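Choline kinase (Streptococcus pneumoniae, PDB 4R78) probably catalyses the phosphorylation of choline, as a choline kinase with a protein kinase-like fold, and binds AMP in its nucleotide pocket. Local coordinates at residues E85-L90 and K141-E146; I132-H137 and Y248-T253; M220-W225 and A261-L266; E151-Y156 and Q267-S272. One frame throughout, in Å; residues are numbered along the deposited sequence.

Contact 1 of 4, residues E85-L90 and K141-E146; sequences ELLKDL and KELRGE
The carboxylate of Asp89 receives the ammonium of Lys141: NZ lies 2.9 Å from Asp89 OD1, on the syn side and 22° out of the carboxylate plane, in a salt bridge. A second flat group, the peptide carbonyl of Leu86, is met from a direction not far from the C=O line but tilted out of the carbonyl plane, with Lys141 NZ donating to Leu86 O at 2.8 Å and a C=O...N angle of 158°. One ammonium thus ties a side chain and a backbone oxygen of 85-90 together. The lysine reaches them by running extended to CE and then folding at its last torsion (chi4 -70°), which turns NZ onto both acceptors. Its methylene chain is used as well. Leu86 lies antiparallel alongside it, Leu87 CD2 touches Lys141 CD at 3.8 Å, and Leu90 CD2 rests on Lys141 CE at 3.7 Å. Further along, Leu143 CD2 packs 3.8 Å from Leu87 CG, the two side chains at about a right angle, while Leu86 CD2 lies 3.4 Å from the carbonyl O of Glu142. The carboxylate of Glu142 is turned to Arg190, and Arg144 adds a salt bridge to Asp79 on helix 77-87. The arrangement fits the kinase-like fold: helix 77-87, which follows the third strand as helix C does in protein kinases, is fastened to a loop of the helical lobe.

Contact 2 of 4, residues I132-H137 and Y248-T253; sequences ILQTIH and YESDQT
Leu133 sets the first point of contact, its CB 3.8 Å from Tyr248 CE1, touching the phenol obliquely. Gln134, next in line, lies alongside the tyrosine, pointing the other way, with its CG 4.0 Å from Tyr248 CD1. Its extended chain carries the amide to the main chain: Gln134 NE2 donates to Tyr248 O at 2.9 Å. The bond is bent (136° at the hydrogen), and the donor stands well above the carbonyl plane. That oxygen is gripped twice, for Thr253 OG1 also donates to Tyr248 O at 2.8 Å, closing the loop that follows helix 238-248 back upon the end of that helix. The contact belongs to the helical lobe of the kinase-like fold, where the last turns of helix 126-137 meet the link between helices 238-248 and 257-280. His137 ends the series. With CG anti to its carbonyl carbon (chi1 -61°) the ring extends to the phenol, and His137 ND1 shares a hydrogen bond with Tyr248 OH, 2.7 Å apart. The two rings meet at their edges, nearly perpendicular (82°). On the far side of the imidazole, NE2 of His137 is hydrogen-bonded to Asp226 OD2 of helix 223-233, which fixes the ring from two directions. His137 CB lies 4.2 Å from Thr253 CG2.

Contact 3 of 4, residues M220-W225 and A261-L266; sequences MNDPMW and AIYKIL
The first turn of helix 223-233 comes up against the side of helix 257-280, with the CA atoms of Trp225 and Tyr263 5.5 Å apart. Into this approach the phenol ring of Tyr263 is inserted, with Trp225 CB over one face and Met224 CB in plane at its edge. Its CD2 lies 3.4 Å from Trp225 N, so the ring leans on the peptide as well as on side chains. Trp225, with CG anti to the backbone N (chi1 172°), brings its indole across the tyrosine: CE3 meets Tyr263 CD1 at 3.6 Å, the ring planes inclined at 62°. Asn221 ND2 sits 3.2 Å above one face of the indole, toward its rim, and Leu266 CB lies 4.2 Å from Trp225 CZ3. At the other end of the phenol, Tyr263 OH is 3.4 Å from Asp222 CB. The carboxylate of Asp222 is employed otherwise: OD1 caps the helix through its anti lone pair, accepting from Met224 N at 2.9 Å, while OD2 forms a salt bridge with Lys259 and accepts a hydrogen bond from the backbone N of Asp189. Every touching residue is buried, and Trp225 NE1 is satisfied by the carbonyl O of Ile195. Ile195 lies in the His-X-Asp segment matching the catalytic loop of related kinases, so the bond joins that loop to the aspartate-capped helix following the nucleotide-site residue Asp214, which Tyr263 joins to helix 257-280.

Contact 4 of 4, residues E151-Y156 and Q267-S272; sequences EEIKKY and QDTIWS
Ile270 lies among Glu152, Ile153 and Tyr156, in the helical lobe of the kinase-like fold, where helices 149-159 and 257-280 run side by side. Over these segments their axes point the same way, 20° apart and 9.5 Å at closest approach. The contact itself is apolar. Ile270 CG1 touches Ile153 CG1 at 3.7 Å, the two side chains nearly perpendicular. With CG2 anti to the backbone N, Ile270 sends this second branch, a methyl, toward the tyrosine and glutamate: CG2 is 3.9 Å from Tyr156 CE2 and 4.0 Å from Glu152 CG. To one side Ile153 CD1 approaches Thr269 CG2, and Tyr156 OH comes within 4.1 Å of Trp271 CZ3. Around this shell, helix 169-177 covers Ile153 and Thr269 through Val176, and Asp268 ties the other side of its helix to Arg292 and Arg295 of helix 288-303. Trp271 is held edge-to-face with Tyr217 and Trp274. A bound MES molecule, probably from the crystallisation liquor, lies about 3 Å from its side chain at the nearest atoms, and AMP lies about 10 Å away; an aromatic side chain next to the MES and at this distance from AMP is consistent with the choline pocket of related kinases. Within helix 257-280 the hydroxyl of Ser272 turns back on the chain, and its OG donates to Thr269 O at 2.8 Å, with a C=O...O angle of 125°.

How the contacts relate
Contacts 3 and 4 are buried and share helix 257-280, using successive turns of it; neither has a hydrogen bond across its segments, and Trp225 CH2 meets Ile270 CD1 where they join. Contacts 1 and 2 lie nearer the surface and use loops, and there polar bonds join in beside the apolar packing: a salt bridge in contact 1, an amide-to-carbonyl bond and a histidine-tyrosine bond in contact 2. They touch through Leu87 and Ile136. Pro223 of contact 3 packs against His137 and Tyr248 of contact 2, and Met220 probably bonds to Gly145 of contact 1. Contact 4 touches neither 1 nor 2, its centre lying about 26 Å from that of contact 2.

Contact 1 of 4, residues E85-L90 and K141-E146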
# COMPACT_ATOMS: atom_id res chain seq x y z
N GLU A 85 9.26 3.78 12.89
CA GLU A 85 9.55 4.24 14.26
C GLU A 85 8.79 5.52 14.62
O GLU A 85 8.46 5.74 15.78
CB GLU A 85 11.06 4.34 14.53
CG GLU A 85 11.80 5.41 13.75
CD GLU A 85 13.31 5.21 13.72
OE1 GLU A 85 13.94 5.85 12.86
OE2 GLU A 85 13.87 4.42 14.52
N LEU A 86 8.50 6.34 13.61
CA LEU A 86 7.71 7.55 13.81
C LEU A 86 6.23 7.23 14.06
O LEU A 86 5.60 7.83 14.93
CB LEU A 86 7.86 8.50 12.61
CG LEU A 86 6.96 9.74 12.56
CD1 LEU A 86 7.10 10.60 13.82
CD2 LEU A 86 7.24 10.56 11.33
N LEU A 87 5.69 6.27 13.31
CA LEU A 87 4.26 5.96 13.38
C LEU A 87 3.89 4.99 14.50
O LEU A 87 2.70 4.80 14.78
CB LEU A 87 3.77 5.41 12.04
CG LEU A 87 3.70 6.40 10.88
CD1 LEU A 87 3.54 5.66 9.58
CD2 LEU A 87 2.57 7.41 11.08
N LYS A 88 4.90 4.41 15.15
CA LYS A 88 4.68 3.34 16.12
C LYS A 88 3.66 3.69 17.21
O LYS A 88 2.79 2.88 17.52
CB LYS A 88 5.99 2.87 16.76
CG LYS A 88 5.82 1.61 17.61
CD LYS A 88 7.08 1.25 18.37
CE LYS A 88 6.84 0.05 19.28
NZ LYS A 88 5.80 0.32 20.31
N ASP A 89 3.76 4.90 17.77
CA ASP A 89 2.89 5.26 18.90
C ASP A 89 1.42 5.52 18.55
O ASP A 89 0.60 5.75 19.44
CB ASP A 89 3.49 6.40 19.75
CG ASP A 89 3.64 7.71 19.01
OD1 ASP A 89 3.00 7.89 17.95
OD2 ASP A 89 4.39 8.58 19.50
N LEU A 90 1.08 5.46 17.26
CA LEU A 90 -0.32 5.50 16.83
C LEU A 90 -1.04 4.20 17.16
O LEU A 90 -2.27 4.16 17.25
CB LEU A 90 -0.44 5.79 15.33
CG LEU A 90 0.01 7.14 14.78
CD1 LEU A 90 -0.37 7.25 13.31
CD2 LEU A 90 -0.58 8.31 15.56
N LYS A 141 2.24 14.03 12.20
CA LYS A 141 3.56 13.45 12.00
C LYS A 141 4.10 13.81 10.63
O LYS A 141 3.36 13.81 9.64
CB LYS A 141 3.52 11.93 12.20
CG LYS A 141 3.20 11.52 13.62
CD LYS A 141 3.05 10.02 13.78
CE LYS A 141 2.86 9.66 15.26
NZ LYS A 141 4.09 9.84 16.09
N GLU A 142 5.39 14.14 10.59
CA GLU A 142 6.07 14.49 9.36
C GLU A 142 6.86 13.29 8.85
O GLU A 142 8.02 13.08 9.22
CB GLU A 142 6.99 15.70 9.59
CG GLU A 142 6.24 17.00 9.89
CD GLU A 142 5.54 17.60 8.68
OE1 GLU A 142 6.07 17.45 7.55
OE2 GLU A 142 4.47 18.22 8.85
N LEU A 143 6.20 12.49 8.02
CA LEU A 143 6.83 11.31 7.44
C LEU A 143 7.94 11.71 6.49
O LEU A 143 7.93 12.81 5.92
CB LEU A 143 5.80 10.47 6.65
CG LEU A 143 4.54 9.99 7.37
CD1 LEU A 143 3.73 9.07 6.47
CD2 LEU A 143 4.87 9.29 8.69
N ARG A 144 8.92 10.82 6.34
CA ARG A 144 9.90 10.97 5.29
C ARG A 144 9.32 10.43 3.99
O ARG A 144 8.80 9.32 3.94
CB ARG A 144 11.20 10.26 5.66
CG ARG A 144 12.08 11.09 6.58
CD ARG A 144 13.35 10.36 6.99
NE ARG A 144 14.10 9.86 5.84
CZ ARG A 144 15.33 9.35 5.91
NH1 ARG A 144 15.97 9.28 7.07
NH2 ARG A 144 15.92 8.91 4.81
N GLY A 145 9.40 11.26 2.95
CA GLY A 145 8.80 10.94 1.66
C GLY A 145 7.74 11.95 1.30
O GLY A 145 6.86 12.27 2.10
N GLU A 146 7.83 12.47 0.08
CA GLU A 146 6.84 13.39 -0.46
C GLU A 146 6.24 12.76 -1.70
O GLU A 146 6.88 12.72 -2.76
CB GLU A 146 7.49 14.74 -0.81
CG GLU A 146 8.14 15.45 0.37
CD GLU A 146 7.13 16.01 1.35
OE1 GLU A 146 6.16 16.66 0.91
OE2 GLU A 146 7.30 15.79 2.57

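Contact 2 of 4, residues I132-H137 and Y248-T253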
# COMPACT_ATOMS: atom_id res chain seq x y z
N ILE A 132 -9.71 5.18 12.33
CA ILE A 132 -8.33 4.82 12.00
C ILE A 132 -7.74 5.79 10.98
O ILE A 132 -6.62 6.28 11.16
CB ILE A 132 -8.20 3.35 11.52
CG1 ILE A 132 -8.31 2.39 12.71
CG2 ILE A 132 -6.87 3.13 10.78
CD1 ILE A 132 -8.42 0.93 12.32
N LEU A 133 -8.49 6.09 9.93
CA LEU A 133 -8.00 7.01 8.91
C LEU A 133 -7.86 8.42 9.45
O LEU A 133 -6.92 9.14 9.10
CB LEU A 133 -8.87 6.97 7.65
CG LEU A 133 -8.77 5.68 6.81
CD1 LEU A 133 -9.27 5.94 5.39
CD2 LEU A 133 -7.36 5.10 6.79
N GLN A 134 -8.77 8.82 10.34
CA GLN A 134 -8.66 10.10 11.02
C GLN A 134 -7.37 10.16 11.83
O GLN A 134 -6.67 11.17 11.81
CB GLN A 134 -9.84 10.34 11.95
CG GLN A 134 -11.13 10.66 11.24
CD GLN A 134 -12.26 10.90 12.21
OE1 GLN A 134 -12.40 10.19 13.21
NE2 GLN A 134 -13.08 11.90 11.92
N THR A 135 -7.07 9.07 12.52
CA THR A 135 -5.87 9.00 13.36
C THR A 135 -4.61 9.27 12.56
O THR A 135 -3.75 10.06 12.98
CB THR A 135 -5.77 7.64 14.09
OG1 THR A 135 -6.82 7.54 15.06
CG2 THR A 135 -4.43 7.49 14.79
N ILE A 136 -4.48 8.63 11.40
CA ILE A 136 -3.29 8.84 10.59
C ILE A 136 -3.26 10.24 9.98
O ILE A 136 -2.24 10.92 10.05
CB ILE A 136 -3.02 7.71 9.54
CG1 ILE A 136 -1.78 8.02 8.69
CG2 ILE A 136 -4.22 7.48 8.65
CD1 ILE A 136 -0.48 8.10 9.48
N HIS A 137 -4.38 10.68 9.42
CA HIS A 137 -4.39 11.97 8.72
C HIS A 137 -4.26 13.19 9.63
O HIS A 137 -3.82 14.24 9.17
CB HIS A 137 -5.60 12.09 7.80
CG HIS A 137 -5.63 11.05 6.73
ND1 HIS A 137 -6.79 10.66 6.09
CD2 HIS A 137 -4.64 10.28 6.20
CE1 HIS A 137 -6.51 9.72 5.21
NE2 HIS A 137 -5.21 9.47 5.25
N TYR A 248 -16.00 9.90 8.42
CA TYR A 248 -14.60 10.32 8.39
C TYR A 248 -14.40 11.84 8.46
O TYR A 248 -13.45 12.32 9.09
CB TYR A 248 -13.91 9.74 7.15
CG TYR A 248 -12.59 10.39 6.81
CD1 TYR A 248 -11.39 9.92 7.36
CD2 TYR A 248 -12.53 11.50 5.96
CE1 TYR A 248 -10.18 10.52 7.05
CE2 TYR A 248 -11.33 12.11 5.65
CZ TYR A 248 -10.15 11.61 6.20
OH TYR A 248 -8.96 12.22 5.89
N GLU A 249 -15.30 12.57 7.80
CA GLU A 249 -15.22 14.03 7.71
C GLU A 249 -15.21 14.68 9.09
O GLU A 249 -16.01 14.33 9.96
CB GLU A 249 -16.41 14.56 6.90
CG GLU A 249 -16.32 16.01 6.44
CD GLU A 249 -17.56 16.46 5.68
OE1 GLU A 249 -18.62 15.80 5.83
OE2 GLU A 249 -17.49 17.47 4.95
N SER A 250 -14.29 15.62 9.27
CA SER A 250 -14.22 16.47 10.46
C SER A 250 -13.54 17.77 10.04
O SER A 250 -13.10 17.89 8.89
CB SER A 250 -13.45 15.79 11.59
OG SER A 250 -12.06 15.75 11.34
N ASP A 251 -13.44 18.74 10.94
CA ASP A 251 -12.77 19.99 10.58
C ASP A 251 -11.32 19.75 10.15
O ASP A 251 -10.84 20.36 9.19
CB ASP A 251 -12.82 21.01 11.71
CG ASP A 251 -12.47 22.40 11.25
OD1 ASP A 251 -11.33 22.84 11.50
OD2 ASP A 251 -13.32 23.04 10.60
N GLN A 252 -10.64 18.84 10.84
CA GLN A 252 -9.24 18.52 10.54
C GLN A 252 -9.08 17.50 9.41
O GLN A 252 -7.98 17.31 8.89
CB GLN A 252 -8.51 18.04 11.80
CG GLN A 252 -8.33 19.12 12.86
CD GLN A 252 -7.40 18.71 13.98
OE1 GLN A 252 -6.44 17.95 13.78
NE2 GLN A 252 -7.66 19.21 15.18
N THR A 253 -10.19 16.85 9.04
CA THR A 253 -10.20 15.93 7.90
C THR A 253 -11.29 16.31 6.88
O THR A 253 -12.28 15.58 6.73
CB THR A 253 -10.37 14.44 8.33
OG1 THR A 253 -11.50 14.29 9.19
CG2 THR A 253 -9.12 13.94 9.05

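Contact 3 of 4, residues M220-W225 and A261-L266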
# COMPACT_ATOMS: atom_id res chain seq x y z
N MET A 220 4.08 11.61 2.77
CA MET A 220 3.26 12.82 2.85
C MET A 220 2.52 13.01 1.54
O MET A 220 3.12 12.98 0.46
CB MET A 220 4.12 14.05 3.18
CG MET A 220 4.92 13.93 4.47
SD MET A 220 3.88 13.69 5.92
CE MET A 220 3.31 15.37 6.19
N ASN A 221 1.20 13.19 1.64
CA ASN A 221 0.33 13.28 0.47
C ASN A 221 -1.00 13.94 0.85
O ASN A 221 -1.23 14.28 2.01
CB ASN A 221 0.08 11.88 -0.11
CG ASN A 221 -0.34 11.89 -1.58
OD1 ASN A 221 -0.41 12.93 -2.22
ND2 ASN A 221 -0.61 10.70 -2.11
N ASP A 222 -1.86 14.16 -0.15
CA ASP A 222 -3.21 14.62 0.12
C ASP A 222 -4.02 13.45 0.68
O ASP A 222 -4.04 12.38 0.08
CB ASP A 222 -3.84 15.16 -1.16
CG ASP A 222 -5.10 15.95 -0.89
OD1 ASP A 222 -6.10 15.34 -0.45
OD2 ASP A 222 -5.09 17.18 -1.11
N PRO A 223 -4.69 13.64 1.83
CA PRO A 223 -5.48 12.55 2.40
C PRO A 223 -6.54 11.95 1.46
O PRO A 223 -6.92 10.79 1.64
CB PRO A 223 -6.15 13.19 3.62
CG PRO A 223 -5.15 14.18 4.06
CD PRO A 223 -4.61 14.77 2.78
N MET A 224 -7.00 12.72 0.48
CA MET A 224 -7.98 12.19 -0.47
C MET A 224 -7.41 11.04 -1.32
O MET A 224 -8.17 10.24 -1.86
CB MET A 224 -8.60 13.29 -1.34
CG MET A 224 -9.50 14.28 -0.58
SD MET A 224 -10.80 13.50 0.41
CE MET A 224 -10.06 13.55 2.04
N TRP A 225 -6.09 10.95 -1.40
CA TRP A 225 -5.45 9.78 -2.02
C TRP A 225 -5.84 8.51 -1.24
O TRP A 225 -6.23 7.50 -1.84
CB TRP A 225 -3.93 9.93 -2.05
CG TRP A 225 -3.22 8.69 -2.50
CD1 TRP A 225 -2.98 7.56 -1.76
CD2 TRP A 225 -2.65 8.43 -3.80
NE1 TRP A 225 -2.31 6.63 -2.51
CE2 TRP A 225 -2.09 7.13 -3.76
CE3 TRP A 225 -2.58 9.17 -4.99
CZ2 TRP A 225 -1.46 6.56 -4.87
CZ3 TRP A 225 -1.93 8.60 -6.09
CH2 TRP A 225 -1.39 7.30 -6.02
N ALA A 261 -12.02 11.49 -6.97
CA ALA A 261 -12.20 11.02 -8.35
C ALA A 261 -10.89 11.05 -9.13
O ALA A 261 -10.56 10.11 -9.86
CB ALA A 261 -13.28 11.85 -9.05
N ILE A 262 -10.13 12.14 -8.97
CA ILE A 262 -8.84 12.30 -9.63
C ILE A 262 -7.82 11.26 -9.16
O ILE A 262 -7.13 10.64 -9.98
CB ILE A 262 -8.30 13.74 -9.48
CG1 ILE A 262 -9.18 14.71 -10.28
CG2 ILE A 262 -6.84 13.83 -9.94
CD1 ILE A 262 -8.96 16.19 -9.97
N TYR A 263 -7.73 11.06 -7.85
CA TYR A 263 -6.77 10.10 -7.30
C TYR A 263 -7.07 8.65 -7.67
O TYR A 263 -6.15 7.86 -7.82
CB TYR A 263 -6.57 10.29 -5.79
CG TYR A 263 -5.83 11.57 -5.45
CD1 TYR A 263 -4.63 11.89 -6.10
CD2 TYR A 263 -6.32 12.46 -4.49
CE1 TYR A 263 -3.94 13.06 -5.80
CE2 TYR A 263 -5.63 13.64 -4.19
CZ TYR A 263 -4.44 13.92 -4.85
OH TYR A 263 -3.76 15.08 -4.56
N LYS A 264 -8.35 8.32 -7.85
CA LYS A 264 -8.73 6.99 -8.36
C LYS A 264 -8.08 6.75 -9.73
O LYS A 264 -7.54 5.68 -9.98
CB LYS A 264 -10.25 6.84 -8.46
CG LYS A 264 -10.97 6.65 -7.13
CD LYS A 264 -12.46 6.49 -7.37
CE LYS A 264 -13.23 6.22 -6.09
NZ LYS A 264 -14.70 6.32 -6.33
N ILE A 265 -8.14 7.75 -10.61
CA ILE A 265 -7.53 7.63 -11.94
C ILE A 265 -6.02 7.49 -11.86
O ILE A 265 -5.42 6.66 -12.55
CB ILE A 265 -7.91 8.84 -12.84
CG1 ILE A 265 -9.41 8.86 -13.12
CG2 ILE A 265 -7.13 8.80 -14.17
CD1 ILE A 265 -9.93 10.21 -13.59
N LEU A 266 -5.40 8.28 -10.98
CA LEU A 266 -3.95 8.23 -10.82
C LEU A 266 -3.50 6.89 -10.27
O LEU A 266 -2.49 6.35 -10.69
CB LEU A 266 -3.46 9.38 -9.93
CG LEU A 266 -3.59 10.80 -10.48
CD1 LEU A 266 -3.01 11.80 -9.51
CD2 LEU A 266 -2.90 10.93 -11.82

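Contact 4 of 4, residues E151-Y156 and Q267-S272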
# COMPACT_ATOMS: atom_id res chain seq x y z
N GLU A 151 5.44 12.11 -10.85
CA GLU A 151 6.81 11.60 -10.79
C GLU A 151 6.82 10.07 -10.64
O GLU A 151 7.69 9.39 -11.18
CB GLU A 151 7.57 12.23 -9.62
CG GLU A 151 7.99 13.68 -9.82
CD GLU A 151 8.75 14.23 -8.62
OE1 GLU A 151 8.68 15.46 -8.38
OE2 GLU A 151 9.41 13.45 -7.91
N GLU A 152 5.84 9.54 -9.90
CA GLU A 152 5.74 8.10 -9.69
C GLU A 152 5.50 7.36 -11.00
O GLU A 152 6.12 6.33 -11.27
CB GLU A 152 4.64 7.77 -8.68
CG GLU A 152 4.69 6.34 -8.14
CD GLU A 152 5.60 6.17 -6.93
OE1 GLU A 152 5.49 5.12 -6.26
OE2 GLU A 152 6.40 7.08 -6.63
N ILE A 153 4.61 7.89 -11.83
CA ILE A 153 4.40 7.36 -13.18
C ILE A 153 5.73 7.28 -13.94
O ILE A 153 6.05 6.24 -14.52
CB ILE A 153 3.36 8.21 -13.97
CG1 ILE A 153 1.96 8.02 -13.37
CG2 ILE A 153 3.36 7.83 -15.46
CD1 ILE A 153 0.98 9.13 -13.71
N LYS A 154 6.50 8.36 -13.92
CA LYS A 154 7.78 8.41 -14.63
C LYS A 154 8.79 7.39 -14.10
O LYS A 154 9.59 6.85 -14.87
CB LYS A 154 8.37 9.82 -14.59
CG LYS A 154 7.55 10.85 -15.35
CD LYS A 154 8.23 12.21 -15.34
CE LYS A 154 7.37 13.24 -16.06
NZ LYS A 154 8.11 14.53 -16.22
N LYS A 155 8.76 7.14 -12.79
CA LYS A 155 9.65 6.15 -12.19
C LYS A 155 9.41 4.75 -12.76
O LYS A 155 10.36 4.06 -13.13
CB LYS A 155 9.52 6.13 -10.66
CG LYS A 155 10.09 7.36 -9.98
CD LYS A 155 10.12 7.17 -8.47
CE LYS A 155 10.91 8.27 -7.78
NZ LYS A 155 10.82 8.16 -6.29
N TYR A 156 8.15 4.35 -12.84
CA TYR A 156 7.79 3.06 -13.44
C TYR A 156 8.14 3.01 -14.92
O TYR A 156 8.63 1.99 -15.41
CB TYR A 156 6.32 2.72 -13.20
CG TYR A 156 6.04 2.28 -11.78
CD1 TYR A 156 6.46 1.03 -11.32
CD2 TYR A 156 5.37 3.11 -10.89
CE1 TYR A 156 6.22 0.62 -10.02
CE2 TYR A 156 5.12 2.71 -9.58
CZ TYR A 156 5.55 1.46 -9.15
OH TYR A 156 5.32 1.07 -7.85
N GLN A 267 -4.28 6.34 -9.34
CA GLN A 267 -3.99 5.03 -8.76
C GLN A 267 -4.08 3.90 -9.78
O GLN A 267 -3.18 3.07 -9.87
CB GLN A 267 -4.89 4.76 -7.55
CG GLN A 267 -4.42 5.50 -6.32
CD GLN A 267 -5.48 5.72 -5.26
OE1 GLN A 267 -5.40 6.68 -4.48
NE2 GLN A 267 -6.47 4.85 -5.22
N ASP A 268 -5.16 3.88 -10.56
CA ASP A 268 -5.29 2.86 -11.60
C ASP A 268 -4.14 2.93 -12.61
O ASP A 268 -3.63 1.89 -13.03
CB ASP A 268 -6.65 2.95 -12.29
CG ASP A 268 -7.73 2.21 -11.54
OD1 ASP A 268 -7.42 1.27 -10.77
OD2 ASP A 268 -8.92 2.55 -11.72
N THR A 269 -3.72 4.14 -12.94
CA THR A 269 -2.59 4.34 -13.86
C THR A 269 -1.30 3.80 -13.24
O THR A 269 -0.62 2.96 -13.83
CB THR A 269 -2.43 5.82 -14.25
OG1 THR A 269 -3.65 6.30 -14.82
CG2 THR A 269 -1.31 5.98 -15.26
N ILE A 270 -0.99 4.28 -12.04
CA ILE A 270 0.23 3.88 -11.35
C ILE A 270 0.32 2.38 -11.10
O ILE A 270 1.33 1.75 -11.43
CB ILE A 270 0.43 4.70 -10.04
CG1 ILE A 270 0.80 6.14 -10.40
CG2 ILE A 270 1.50 4.06 -9.14
CD1 ILE A 270 0.59 7.15 -9.29
N TRP A 271 -0.74 1.79 -10.55
CA TRP A 271 -0.71 0.36 -10.25
C TRP A 271 -0.75 -0.53 -11.50
O TRP A 271 -0.26 -1.66 -11.48
CB TRP A 271 -1.77 -0.03 -9.21
CG TRP A 271 -1.58 0.66 -7.87
CD1 TRP A 271 -2.48 1.47 -7.23
CD2 TRP A 271 -0.42 0.61 -7.02
NE1 TRP A 271 -1.96 1.93 -6.04
CE2 TRP A 271 -0.70 1.41 -5.89
CE3 TRP A 271 0.82 -0.04 -7.10
CZ2 TRP A 271 0.22 1.59 -4.84
CZ3 TRP A 271 1.74 0.13 -6.06
CH2 TRP A 271 1.43 0.94 -4.95
N SER A 272 -1.29 -0.01 -12.61
CA SER A 272 -1.20 -0.74 -13.88
C SER A 272 0.26 -0.79 -14.37
O SER A 272 0.68 -1.79 -14.94
CB SER A 272 -2.13 -0.16 -14.95
OG SER A 272 -1.61 1.01 -15.56